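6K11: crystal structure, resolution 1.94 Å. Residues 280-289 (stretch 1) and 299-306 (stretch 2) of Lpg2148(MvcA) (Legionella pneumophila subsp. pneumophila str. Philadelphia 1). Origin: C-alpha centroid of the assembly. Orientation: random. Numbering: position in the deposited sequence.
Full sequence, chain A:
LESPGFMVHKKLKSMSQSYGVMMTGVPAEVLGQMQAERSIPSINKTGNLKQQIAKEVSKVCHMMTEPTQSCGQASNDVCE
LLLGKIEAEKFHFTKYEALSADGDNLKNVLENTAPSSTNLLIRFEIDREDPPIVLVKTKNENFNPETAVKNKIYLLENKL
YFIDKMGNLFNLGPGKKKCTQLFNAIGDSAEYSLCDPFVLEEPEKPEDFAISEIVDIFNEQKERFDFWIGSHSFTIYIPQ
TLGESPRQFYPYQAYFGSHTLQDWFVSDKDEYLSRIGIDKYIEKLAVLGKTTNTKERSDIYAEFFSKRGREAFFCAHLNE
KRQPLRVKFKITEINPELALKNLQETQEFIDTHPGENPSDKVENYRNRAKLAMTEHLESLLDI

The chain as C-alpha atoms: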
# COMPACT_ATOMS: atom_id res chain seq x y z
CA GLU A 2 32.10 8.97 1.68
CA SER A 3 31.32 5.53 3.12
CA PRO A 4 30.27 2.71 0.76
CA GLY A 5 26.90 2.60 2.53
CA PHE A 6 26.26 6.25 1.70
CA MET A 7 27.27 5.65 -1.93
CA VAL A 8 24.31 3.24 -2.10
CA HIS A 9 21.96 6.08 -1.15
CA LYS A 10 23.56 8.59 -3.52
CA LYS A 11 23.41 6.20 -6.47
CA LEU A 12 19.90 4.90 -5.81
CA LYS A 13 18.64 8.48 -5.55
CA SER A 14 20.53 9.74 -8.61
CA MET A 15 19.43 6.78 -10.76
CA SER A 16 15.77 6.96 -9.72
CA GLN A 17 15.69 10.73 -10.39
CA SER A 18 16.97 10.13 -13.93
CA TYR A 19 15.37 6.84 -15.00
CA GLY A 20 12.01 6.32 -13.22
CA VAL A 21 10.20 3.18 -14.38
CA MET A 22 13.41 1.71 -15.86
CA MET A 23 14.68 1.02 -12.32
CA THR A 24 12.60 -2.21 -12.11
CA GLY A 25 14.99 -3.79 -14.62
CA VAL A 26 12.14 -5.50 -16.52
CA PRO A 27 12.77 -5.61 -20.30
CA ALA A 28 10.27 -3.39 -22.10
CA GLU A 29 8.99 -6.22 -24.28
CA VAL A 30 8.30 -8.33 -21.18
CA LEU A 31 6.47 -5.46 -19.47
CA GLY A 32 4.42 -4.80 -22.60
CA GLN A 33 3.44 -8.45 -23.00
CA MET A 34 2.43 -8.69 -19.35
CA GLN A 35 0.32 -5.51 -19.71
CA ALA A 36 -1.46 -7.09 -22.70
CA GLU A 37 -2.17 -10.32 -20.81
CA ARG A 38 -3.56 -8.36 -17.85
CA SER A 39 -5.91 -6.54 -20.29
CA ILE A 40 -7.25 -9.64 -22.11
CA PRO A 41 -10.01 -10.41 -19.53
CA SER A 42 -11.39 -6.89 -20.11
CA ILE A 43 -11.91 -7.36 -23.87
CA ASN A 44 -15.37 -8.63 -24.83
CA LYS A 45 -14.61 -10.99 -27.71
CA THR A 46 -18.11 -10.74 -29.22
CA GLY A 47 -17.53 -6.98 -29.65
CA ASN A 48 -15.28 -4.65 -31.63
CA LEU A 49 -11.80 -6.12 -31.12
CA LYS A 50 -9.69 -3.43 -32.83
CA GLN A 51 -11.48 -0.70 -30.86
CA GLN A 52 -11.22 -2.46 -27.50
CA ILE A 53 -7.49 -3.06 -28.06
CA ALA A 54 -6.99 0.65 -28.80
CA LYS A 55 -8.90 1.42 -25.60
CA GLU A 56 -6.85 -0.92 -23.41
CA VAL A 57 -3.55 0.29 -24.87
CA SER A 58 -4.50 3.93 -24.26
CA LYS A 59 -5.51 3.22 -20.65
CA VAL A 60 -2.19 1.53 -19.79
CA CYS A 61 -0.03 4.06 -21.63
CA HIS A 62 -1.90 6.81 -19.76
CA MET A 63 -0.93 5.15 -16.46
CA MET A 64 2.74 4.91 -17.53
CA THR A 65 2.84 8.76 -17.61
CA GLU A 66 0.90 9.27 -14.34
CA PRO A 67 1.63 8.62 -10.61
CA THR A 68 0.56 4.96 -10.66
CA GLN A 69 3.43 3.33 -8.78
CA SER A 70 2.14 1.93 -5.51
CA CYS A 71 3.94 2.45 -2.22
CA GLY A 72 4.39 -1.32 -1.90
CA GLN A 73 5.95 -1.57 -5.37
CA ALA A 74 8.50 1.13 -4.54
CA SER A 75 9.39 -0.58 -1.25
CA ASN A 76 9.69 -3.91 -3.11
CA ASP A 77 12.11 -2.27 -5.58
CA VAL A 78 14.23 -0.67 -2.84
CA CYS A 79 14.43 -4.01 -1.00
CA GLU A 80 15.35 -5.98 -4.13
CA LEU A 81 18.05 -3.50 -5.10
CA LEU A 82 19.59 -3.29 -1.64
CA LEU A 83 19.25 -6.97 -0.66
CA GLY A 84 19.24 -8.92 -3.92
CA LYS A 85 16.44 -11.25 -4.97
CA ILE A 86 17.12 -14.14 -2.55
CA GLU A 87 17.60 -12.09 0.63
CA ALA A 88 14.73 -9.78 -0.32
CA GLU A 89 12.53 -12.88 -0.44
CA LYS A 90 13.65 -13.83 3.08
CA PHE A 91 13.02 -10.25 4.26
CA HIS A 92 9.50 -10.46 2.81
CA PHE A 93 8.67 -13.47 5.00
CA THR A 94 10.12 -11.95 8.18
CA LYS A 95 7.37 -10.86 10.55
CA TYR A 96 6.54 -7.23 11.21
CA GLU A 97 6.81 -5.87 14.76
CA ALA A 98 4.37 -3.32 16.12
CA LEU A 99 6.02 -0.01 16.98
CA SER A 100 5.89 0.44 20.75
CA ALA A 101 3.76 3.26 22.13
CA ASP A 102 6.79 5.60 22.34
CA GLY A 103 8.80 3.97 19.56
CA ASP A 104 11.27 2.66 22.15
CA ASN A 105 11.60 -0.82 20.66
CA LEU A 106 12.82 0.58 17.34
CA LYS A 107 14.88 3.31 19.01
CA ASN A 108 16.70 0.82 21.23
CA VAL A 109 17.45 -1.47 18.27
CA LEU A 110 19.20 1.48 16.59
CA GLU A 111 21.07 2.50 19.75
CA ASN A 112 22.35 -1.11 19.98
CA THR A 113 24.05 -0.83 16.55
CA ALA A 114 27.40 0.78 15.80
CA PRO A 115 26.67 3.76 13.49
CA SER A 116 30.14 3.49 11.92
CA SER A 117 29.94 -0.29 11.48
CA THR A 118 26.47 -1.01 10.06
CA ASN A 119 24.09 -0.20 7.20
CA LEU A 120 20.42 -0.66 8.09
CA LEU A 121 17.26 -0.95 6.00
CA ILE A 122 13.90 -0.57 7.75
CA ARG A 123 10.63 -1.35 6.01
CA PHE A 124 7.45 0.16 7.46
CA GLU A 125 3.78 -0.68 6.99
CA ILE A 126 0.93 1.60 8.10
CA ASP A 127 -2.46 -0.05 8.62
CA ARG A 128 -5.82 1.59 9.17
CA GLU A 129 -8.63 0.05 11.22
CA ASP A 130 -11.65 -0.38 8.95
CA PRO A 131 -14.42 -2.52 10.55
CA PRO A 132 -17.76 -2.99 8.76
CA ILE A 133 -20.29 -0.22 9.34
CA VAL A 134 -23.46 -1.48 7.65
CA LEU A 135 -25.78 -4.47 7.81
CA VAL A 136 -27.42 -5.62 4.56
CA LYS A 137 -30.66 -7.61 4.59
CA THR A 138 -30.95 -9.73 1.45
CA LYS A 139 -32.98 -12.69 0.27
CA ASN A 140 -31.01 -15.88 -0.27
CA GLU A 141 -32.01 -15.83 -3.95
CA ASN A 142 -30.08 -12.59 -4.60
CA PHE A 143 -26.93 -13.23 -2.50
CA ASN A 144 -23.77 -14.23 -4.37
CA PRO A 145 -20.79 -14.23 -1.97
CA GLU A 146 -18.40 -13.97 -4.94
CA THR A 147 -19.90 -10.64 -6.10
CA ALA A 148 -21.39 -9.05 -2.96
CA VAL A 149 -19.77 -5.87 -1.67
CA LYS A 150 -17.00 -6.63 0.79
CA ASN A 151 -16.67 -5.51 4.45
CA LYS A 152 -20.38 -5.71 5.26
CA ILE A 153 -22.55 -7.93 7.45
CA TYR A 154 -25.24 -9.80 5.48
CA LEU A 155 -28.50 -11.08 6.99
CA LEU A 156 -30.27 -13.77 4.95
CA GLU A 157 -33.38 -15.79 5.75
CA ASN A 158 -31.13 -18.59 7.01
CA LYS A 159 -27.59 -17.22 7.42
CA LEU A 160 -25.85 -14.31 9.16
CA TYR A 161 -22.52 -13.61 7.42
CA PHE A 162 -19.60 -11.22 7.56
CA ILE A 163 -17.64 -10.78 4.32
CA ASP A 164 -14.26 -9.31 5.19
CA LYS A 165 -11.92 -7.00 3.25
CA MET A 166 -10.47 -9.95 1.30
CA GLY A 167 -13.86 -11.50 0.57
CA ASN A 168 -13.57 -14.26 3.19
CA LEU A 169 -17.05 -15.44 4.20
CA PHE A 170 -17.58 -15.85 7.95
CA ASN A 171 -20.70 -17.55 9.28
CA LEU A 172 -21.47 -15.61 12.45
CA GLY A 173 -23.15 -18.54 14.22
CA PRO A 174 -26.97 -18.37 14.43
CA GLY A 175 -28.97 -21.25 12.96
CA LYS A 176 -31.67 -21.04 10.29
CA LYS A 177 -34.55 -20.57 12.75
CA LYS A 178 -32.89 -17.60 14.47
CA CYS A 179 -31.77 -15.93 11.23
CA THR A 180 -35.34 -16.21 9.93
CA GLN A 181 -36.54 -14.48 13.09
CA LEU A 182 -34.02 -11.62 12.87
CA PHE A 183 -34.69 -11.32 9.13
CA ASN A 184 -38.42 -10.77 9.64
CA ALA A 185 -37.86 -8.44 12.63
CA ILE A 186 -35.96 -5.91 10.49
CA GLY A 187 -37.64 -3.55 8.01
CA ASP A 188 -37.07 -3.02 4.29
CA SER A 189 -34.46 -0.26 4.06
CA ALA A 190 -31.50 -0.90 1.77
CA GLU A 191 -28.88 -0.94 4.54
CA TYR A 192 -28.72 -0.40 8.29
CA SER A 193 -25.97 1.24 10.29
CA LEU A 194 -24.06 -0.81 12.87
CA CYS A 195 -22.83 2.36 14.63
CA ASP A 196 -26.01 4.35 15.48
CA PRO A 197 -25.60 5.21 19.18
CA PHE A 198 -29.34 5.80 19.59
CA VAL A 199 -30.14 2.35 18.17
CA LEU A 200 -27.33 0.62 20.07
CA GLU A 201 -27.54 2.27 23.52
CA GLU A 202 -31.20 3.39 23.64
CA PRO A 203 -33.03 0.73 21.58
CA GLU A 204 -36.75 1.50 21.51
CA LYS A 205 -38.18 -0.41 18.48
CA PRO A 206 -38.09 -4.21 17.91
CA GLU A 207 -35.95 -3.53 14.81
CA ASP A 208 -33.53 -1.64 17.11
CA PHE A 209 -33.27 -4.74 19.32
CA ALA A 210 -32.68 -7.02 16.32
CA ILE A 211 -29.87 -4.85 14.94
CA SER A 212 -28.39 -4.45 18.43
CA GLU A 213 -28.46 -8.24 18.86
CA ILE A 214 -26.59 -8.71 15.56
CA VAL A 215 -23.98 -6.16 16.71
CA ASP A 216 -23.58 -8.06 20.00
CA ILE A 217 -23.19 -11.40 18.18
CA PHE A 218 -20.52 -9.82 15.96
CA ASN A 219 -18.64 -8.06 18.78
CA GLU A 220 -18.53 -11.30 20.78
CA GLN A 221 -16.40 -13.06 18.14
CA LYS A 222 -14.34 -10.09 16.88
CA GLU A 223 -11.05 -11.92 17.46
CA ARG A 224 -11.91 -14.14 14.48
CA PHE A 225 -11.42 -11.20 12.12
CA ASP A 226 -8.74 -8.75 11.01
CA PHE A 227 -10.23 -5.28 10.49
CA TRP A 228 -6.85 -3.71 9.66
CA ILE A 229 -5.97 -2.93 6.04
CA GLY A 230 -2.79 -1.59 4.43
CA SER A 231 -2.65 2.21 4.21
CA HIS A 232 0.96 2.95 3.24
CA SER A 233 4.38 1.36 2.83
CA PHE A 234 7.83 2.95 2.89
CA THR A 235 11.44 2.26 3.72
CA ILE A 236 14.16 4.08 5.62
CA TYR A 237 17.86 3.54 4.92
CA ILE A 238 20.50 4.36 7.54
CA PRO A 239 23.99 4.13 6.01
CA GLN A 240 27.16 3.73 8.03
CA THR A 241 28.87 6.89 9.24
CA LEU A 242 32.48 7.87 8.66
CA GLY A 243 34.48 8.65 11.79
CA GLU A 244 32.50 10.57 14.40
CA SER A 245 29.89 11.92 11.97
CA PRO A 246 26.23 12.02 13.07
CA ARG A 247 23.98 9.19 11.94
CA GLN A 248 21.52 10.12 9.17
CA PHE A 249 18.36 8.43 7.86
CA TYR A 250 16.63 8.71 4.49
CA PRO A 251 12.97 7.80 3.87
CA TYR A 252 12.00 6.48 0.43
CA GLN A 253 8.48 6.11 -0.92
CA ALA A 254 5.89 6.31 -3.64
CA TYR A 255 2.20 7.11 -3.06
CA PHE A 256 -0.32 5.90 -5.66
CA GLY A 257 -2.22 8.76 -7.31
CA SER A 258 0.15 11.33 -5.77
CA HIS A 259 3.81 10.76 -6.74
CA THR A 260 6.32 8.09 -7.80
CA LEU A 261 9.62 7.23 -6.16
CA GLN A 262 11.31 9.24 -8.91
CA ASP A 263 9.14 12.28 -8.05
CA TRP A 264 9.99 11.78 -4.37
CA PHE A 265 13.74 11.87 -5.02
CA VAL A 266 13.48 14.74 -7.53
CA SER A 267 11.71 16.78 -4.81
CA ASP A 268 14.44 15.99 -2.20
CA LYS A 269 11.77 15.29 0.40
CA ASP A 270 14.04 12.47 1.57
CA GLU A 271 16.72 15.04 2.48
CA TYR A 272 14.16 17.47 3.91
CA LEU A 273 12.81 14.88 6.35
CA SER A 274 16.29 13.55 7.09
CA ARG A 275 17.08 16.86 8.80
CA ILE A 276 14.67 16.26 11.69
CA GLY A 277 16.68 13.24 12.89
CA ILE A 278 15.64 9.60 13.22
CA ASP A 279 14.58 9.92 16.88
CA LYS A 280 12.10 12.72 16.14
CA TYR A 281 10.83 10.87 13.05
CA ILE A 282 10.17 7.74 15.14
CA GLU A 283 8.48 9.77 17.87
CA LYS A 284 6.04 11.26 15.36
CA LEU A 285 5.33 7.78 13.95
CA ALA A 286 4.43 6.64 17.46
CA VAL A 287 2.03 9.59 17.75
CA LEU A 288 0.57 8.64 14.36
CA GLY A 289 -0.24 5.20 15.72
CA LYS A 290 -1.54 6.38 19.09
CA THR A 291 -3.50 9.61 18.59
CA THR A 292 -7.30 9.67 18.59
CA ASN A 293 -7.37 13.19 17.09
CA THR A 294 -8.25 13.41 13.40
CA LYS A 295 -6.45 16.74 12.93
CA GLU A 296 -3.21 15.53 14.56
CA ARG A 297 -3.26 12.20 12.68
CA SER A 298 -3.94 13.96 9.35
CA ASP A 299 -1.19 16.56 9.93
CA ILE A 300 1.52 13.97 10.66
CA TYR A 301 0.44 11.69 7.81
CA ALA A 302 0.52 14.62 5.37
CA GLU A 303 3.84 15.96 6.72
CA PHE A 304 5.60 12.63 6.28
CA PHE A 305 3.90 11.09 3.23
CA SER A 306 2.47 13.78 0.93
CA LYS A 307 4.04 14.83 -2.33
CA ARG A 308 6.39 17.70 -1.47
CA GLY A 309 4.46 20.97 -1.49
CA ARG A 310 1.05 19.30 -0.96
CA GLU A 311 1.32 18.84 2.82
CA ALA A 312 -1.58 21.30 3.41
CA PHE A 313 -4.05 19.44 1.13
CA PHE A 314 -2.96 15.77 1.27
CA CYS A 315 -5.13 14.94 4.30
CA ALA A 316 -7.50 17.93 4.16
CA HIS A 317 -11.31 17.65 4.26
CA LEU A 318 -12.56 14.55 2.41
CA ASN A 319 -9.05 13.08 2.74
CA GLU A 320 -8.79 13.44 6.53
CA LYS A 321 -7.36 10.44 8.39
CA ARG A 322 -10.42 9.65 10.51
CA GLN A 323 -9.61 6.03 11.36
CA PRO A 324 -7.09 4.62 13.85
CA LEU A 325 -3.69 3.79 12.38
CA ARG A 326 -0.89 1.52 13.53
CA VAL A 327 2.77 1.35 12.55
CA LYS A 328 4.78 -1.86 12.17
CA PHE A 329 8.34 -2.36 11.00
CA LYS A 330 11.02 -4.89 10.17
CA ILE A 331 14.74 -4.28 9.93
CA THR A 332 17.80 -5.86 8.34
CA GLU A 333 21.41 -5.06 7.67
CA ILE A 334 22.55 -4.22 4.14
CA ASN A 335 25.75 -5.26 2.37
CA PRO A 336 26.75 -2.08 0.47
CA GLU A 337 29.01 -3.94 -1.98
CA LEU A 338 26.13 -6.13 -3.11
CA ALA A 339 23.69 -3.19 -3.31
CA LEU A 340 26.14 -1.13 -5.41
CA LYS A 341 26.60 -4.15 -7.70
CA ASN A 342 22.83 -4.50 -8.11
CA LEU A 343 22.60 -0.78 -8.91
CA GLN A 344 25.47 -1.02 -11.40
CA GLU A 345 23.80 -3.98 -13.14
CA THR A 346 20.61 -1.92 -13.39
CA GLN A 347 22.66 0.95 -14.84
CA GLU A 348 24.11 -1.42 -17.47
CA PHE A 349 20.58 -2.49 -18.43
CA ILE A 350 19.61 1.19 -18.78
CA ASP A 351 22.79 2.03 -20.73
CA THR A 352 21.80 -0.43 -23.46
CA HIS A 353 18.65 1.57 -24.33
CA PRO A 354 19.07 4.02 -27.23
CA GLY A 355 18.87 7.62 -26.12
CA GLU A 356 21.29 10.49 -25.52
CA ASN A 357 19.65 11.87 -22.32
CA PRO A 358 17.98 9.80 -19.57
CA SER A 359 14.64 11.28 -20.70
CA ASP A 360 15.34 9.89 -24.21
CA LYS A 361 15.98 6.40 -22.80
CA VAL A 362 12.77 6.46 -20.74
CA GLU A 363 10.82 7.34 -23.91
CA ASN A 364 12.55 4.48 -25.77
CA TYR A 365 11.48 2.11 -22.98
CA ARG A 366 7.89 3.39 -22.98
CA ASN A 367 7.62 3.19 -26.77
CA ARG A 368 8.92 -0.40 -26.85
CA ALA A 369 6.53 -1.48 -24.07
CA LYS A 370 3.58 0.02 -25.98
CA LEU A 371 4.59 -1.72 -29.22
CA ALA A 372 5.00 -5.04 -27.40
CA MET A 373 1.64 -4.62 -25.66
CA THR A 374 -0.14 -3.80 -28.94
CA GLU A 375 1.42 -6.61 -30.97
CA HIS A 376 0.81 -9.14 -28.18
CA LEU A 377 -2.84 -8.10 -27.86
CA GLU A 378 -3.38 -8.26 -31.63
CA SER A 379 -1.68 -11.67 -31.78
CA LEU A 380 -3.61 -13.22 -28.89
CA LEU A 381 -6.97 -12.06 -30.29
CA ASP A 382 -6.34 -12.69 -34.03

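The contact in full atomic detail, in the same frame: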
# COMPACT_ATOMS: atom_id res chain seq x y z
N LYS A 280 13.31 11.93 16.31
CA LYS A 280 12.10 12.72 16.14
C LYS A 280 11.15 12.09 15.13
O LYS A 280 9.93 12.09 15.34
CB LYS A 280 12.44 14.15 15.71
CG LYS A 280 11.27 15.13 15.87
CD LYS A 280 10.92 15.33 17.35
CE LYS A 280 12.14 15.83 18.14
NZ LYS A 280 12.36 15.08 19.41
N TYR A 281 11.68 11.57 14.02
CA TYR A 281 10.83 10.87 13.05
C TYR A 281 10.10 9.70 13.71
O TYR A 281 8.89 9.54 13.54
CB TYR A 281 11.66 10.37 11.85
CG TYR A 281 10.82 9.95 10.63
CD1 TYR A 281 10.34 8.65 10.52
CD2 TYR A 281 10.52 10.85 9.60
CE1 TYR A 281 9.57 8.25 9.42
CE2 TYR A 281 9.75 10.45 8.49
CZ TYR A 281 9.28 9.15 8.42
OH TYR A 281 8.51 8.73 7.33
N ILE A 282 10.82 8.88 14.49
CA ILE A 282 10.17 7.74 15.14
C ILE A 282 9.12 8.22 16.13
O ILE A 282 8.02 7.65 16.24
CB ILE A 282 11.21 6.83 15.81
CG1 ILE A 282 12.07 6.13 14.76
CG2 ILE A 282 10.52 5.79 16.67
CD1 ILE A 282 13.21 5.33 15.35
N GLU A 283 9.43 9.28 16.88
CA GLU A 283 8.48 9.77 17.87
C GLU A 283 7.17 10.18 17.21
O GLU A 283 6.09 9.88 17.73
CB GLU A 283 9.09 10.94 18.65
CG GLU A 283 10.16 10.48 19.63
CD GLU A 283 10.99 11.64 20.14
OE1 GLU A 283 10.51 12.79 20.08
OE2 GLU A 283 12.13 11.39 20.60
N LYS A 284 7.26 10.84 16.06
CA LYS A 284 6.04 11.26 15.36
C LYS A 284 5.28 10.06 14.80
O LYS A 284 4.04 10.09 14.75
CB LYS A 284 6.39 12.25 14.26
CG LYS A 284 6.59 13.68 14.76
CD LYS A 284 6.29 14.69 13.64
CE LYS A 284 6.07 16.10 14.18
NZ LYS A 284 6.11 17.12 13.08
N LEU A 285 5.99 9.02 14.37
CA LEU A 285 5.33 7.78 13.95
C LEU A 285 4.55 7.18 15.11
O LEU A 285 3.41 6.72 14.93
CB LEU A 285 6.35 6.77 13.43
CG LEU A 285 6.92 6.97 12.03
CD1 LEU A 285 7.83 5.78 11.65
CD2 LEU A 285 5.81 7.15 11.01
N ALA A 286 5.15 7.15 16.30
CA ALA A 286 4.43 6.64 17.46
C ALA A 286 3.17 7.45 17.74
O ALA A 286 2.12 6.88 18.08
CB ALA A 286 5.36 6.62 18.68
N VAL A 287 3.23 8.77 17.59
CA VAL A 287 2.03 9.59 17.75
C VAL A 287 1.00 9.23 16.68
O VAL A 287 -0.20 9.14 16.96
CB VAL A 287 2.36 11.09 17.70
CG1 VAL A 287 1.08 11.90 17.74
CG2 VAL A 287 3.29 11.49 18.86
N LEU A 288 1.47 9.02 15.45
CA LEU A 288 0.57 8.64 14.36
C LEU A 288 -0.22 7.39 14.71
O LEU A 288 -1.40 7.26 14.35
CB LEU A 288 1.36 8.44 13.07
CG LEU A 288 0.55 8.23 11.79
CD1 LEU A 288 -0.20 9.50 11.41
CD2 LEU A 288 1.49 7.80 10.66
N GLY A 289 0.41 6.45 15.40
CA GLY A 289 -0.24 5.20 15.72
C GLY A 289 -0.92 5.16 17.07
O GLY A 289 -1.31 4.08 17.53
N ASP A 299 -2.35 15.67 10.06
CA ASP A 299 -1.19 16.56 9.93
C ASP A 299 0.12 15.77 9.84
O ASP A 299 1.00 16.12 9.04
CB ASP A 299 -1.12 17.52 11.12
CG ASP A 299 -2.11 18.68 11.01
OD1 ASP A 299 -2.75 18.86 9.94
OD2 ASP A 299 -2.24 19.41 12.01
N ILE A 300 0.28 14.73 10.68
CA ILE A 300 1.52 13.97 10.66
C ILE A 300 1.61 13.13 9.39
O ILE A 300 2.68 13.03 8.76
CB ILE A 300 1.62 13.09 11.92
CG1 ILE A 300 1.67 13.96 13.18
CG2 ILE A 300 2.87 12.19 11.83
CD1 ILE A 300 1.89 13.13 14.43
N TYR A 301 0.51 12.47 9.03
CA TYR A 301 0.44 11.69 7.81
C TYR A 301 0.80 12.54 6.59
O TYR A 301 1.64 12.14 5.77
CB TYR A 301 -0.97 11.11 7.67
CG TYR A 301 -1.10 9.93 6.71
CD1 TYR A 301 -1.23 10.13 5.34
CD2 TYR A 301 -1.12 8.61 7.19
CE1 TYR A 301 -1.37 9.05 4.47
CE2 TYR A 301 -1.26 7.53 6.32
CZ TYR A 301 -1.39 7.76 4.96
OH TYR A 301 -1.52 6.69 4.10
N ALA A 302 0.22 13.74 6.49
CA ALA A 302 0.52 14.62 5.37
C ALA A 302 1.97 15.11 5.41
O ALA A 302 2.66 15.12 4.38
CB ALA A 302 -0.45 15.81 5.37
N GLU A 303 2.45 15.51 6.59
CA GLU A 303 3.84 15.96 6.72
C GLU A 303 4.82 14.91 6.23
O GLU A 303 5.78 15.22 5.51
CB GLU A 303 4.15 16.34 8.17
CG GLU A 303 5.59 16.83 8.42
CD GLU A 303 5.90 17.12 9.91
OE1 GLU A 303 5.03 16.86 10.78
OE2 GLU A 303 7.01 17.60 10.21
N PHE A 304 4.62 13.65 6.62
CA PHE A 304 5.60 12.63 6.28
C PHE A 304 5.41 12.05 4.88
O PHE A 304 6.40 11.68 4.24
CB PHE A 304 5.58 11.50 7.31
CG PHE A 304 6.30 11.83 8.60
CD1 PHE A 304 6.83 13.10 8.82
CD2 PHE A 304 6.42 10.87 9.61
CE1 PHE A 304 7.51 13.41 10.01
CE2 PHE A 304 7.10 11.16 10.80
CZ PHE A 304 7.64 12.43 11.00
N PHE A 305 4.17 11.95 4.38
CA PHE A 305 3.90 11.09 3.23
C PHE A 305 3.30 11.82 2.02
O PHE A 305 3.10 11.18 0.98
CB PHE A 305 2.95 9.94 3.63
CG PHE A 305 3.38 9.18 4.87
CD1 PHE A 305 4.71 8.80 5.06
CD2 PHE A 305 2.45 8.84 5.85
CE1 PHE A 305 5.11 8.13 6.21
CE2 PHE A 305 2.84 8.14 7.00
CZ PHE A 305 4.18 7.79 7.17
N SER A 306 3.01 13.11 2.10
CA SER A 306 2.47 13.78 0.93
C SER A 306 3.57 14.00 -0.11
O SER A 306 4.76 13.99 0.19
CB SER A 306 1.86 15.15 1.30
OG SER A 306 2.89 16.12 1.43
O HOH W 1 8.48 10.05 5.20

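Two helical segments, 280-288 and 299-305, pack with their axes 9.9 Å apart at closest approach and their directions 140° apart, burying 528 Å² between them. At the centre lies Phe-304, whose CA-to-CB bond points toward the first helix and which gives up more surface to this contact than any other residue. Its ring lies in an offset stack on that of Tyr-281, with centroids 4.0 Å apart and planes only 5° from parallel. Two flat rings suit this place because they can meet face to face, and Tyr-281 CE2 comes within 3.5 Å of Phe-304 CD2. Leu-285 fills the space at the edge of the Phe-304 ring, its CD2 4.0 Å from Phe-304 CD2.

Towards the C-terminal end of the first helix, aliphatic side chains take over. The CA atoms of Leu-288 and Ile-300 are 6.6 Å apart, and the CA-to-CB bond of each points toward the other helix; branched apolar chains suit this buried place because they offer methyl groups for packing. Leu-288 CD1 lies 4.1 Å from Ile-300 CB, and also 4.1 Å from Tyr-301 CB, while Leu-288 CD2 reaches the edge of the Phe-305 ring, 3.9 Å from CE2. Ile-300, with chi1 m and chi2 t, extends CD1 to 3.6 Å from Val-287 CG1.

Polar groups close the contact. The tyrosine combines a stacking ring with a hydroxyl: Tyr-281 OH is 2.5 Å from a water that donates a hydrogen bond to Phe-304 O at 2.8 Å, so the stacked pair is also linked through solvent. Lys-284 is partly exposed and serves two environments. Its CB packs 3.5 Å from Phe-304 CZ, whereas its extended chain carries NZ to Glu-303 OE1, 2.6 Å away, in a hydrogen-bonded salt bridge. Glu-303, also partly exposed and extended, supplies the complementary charge at this margin.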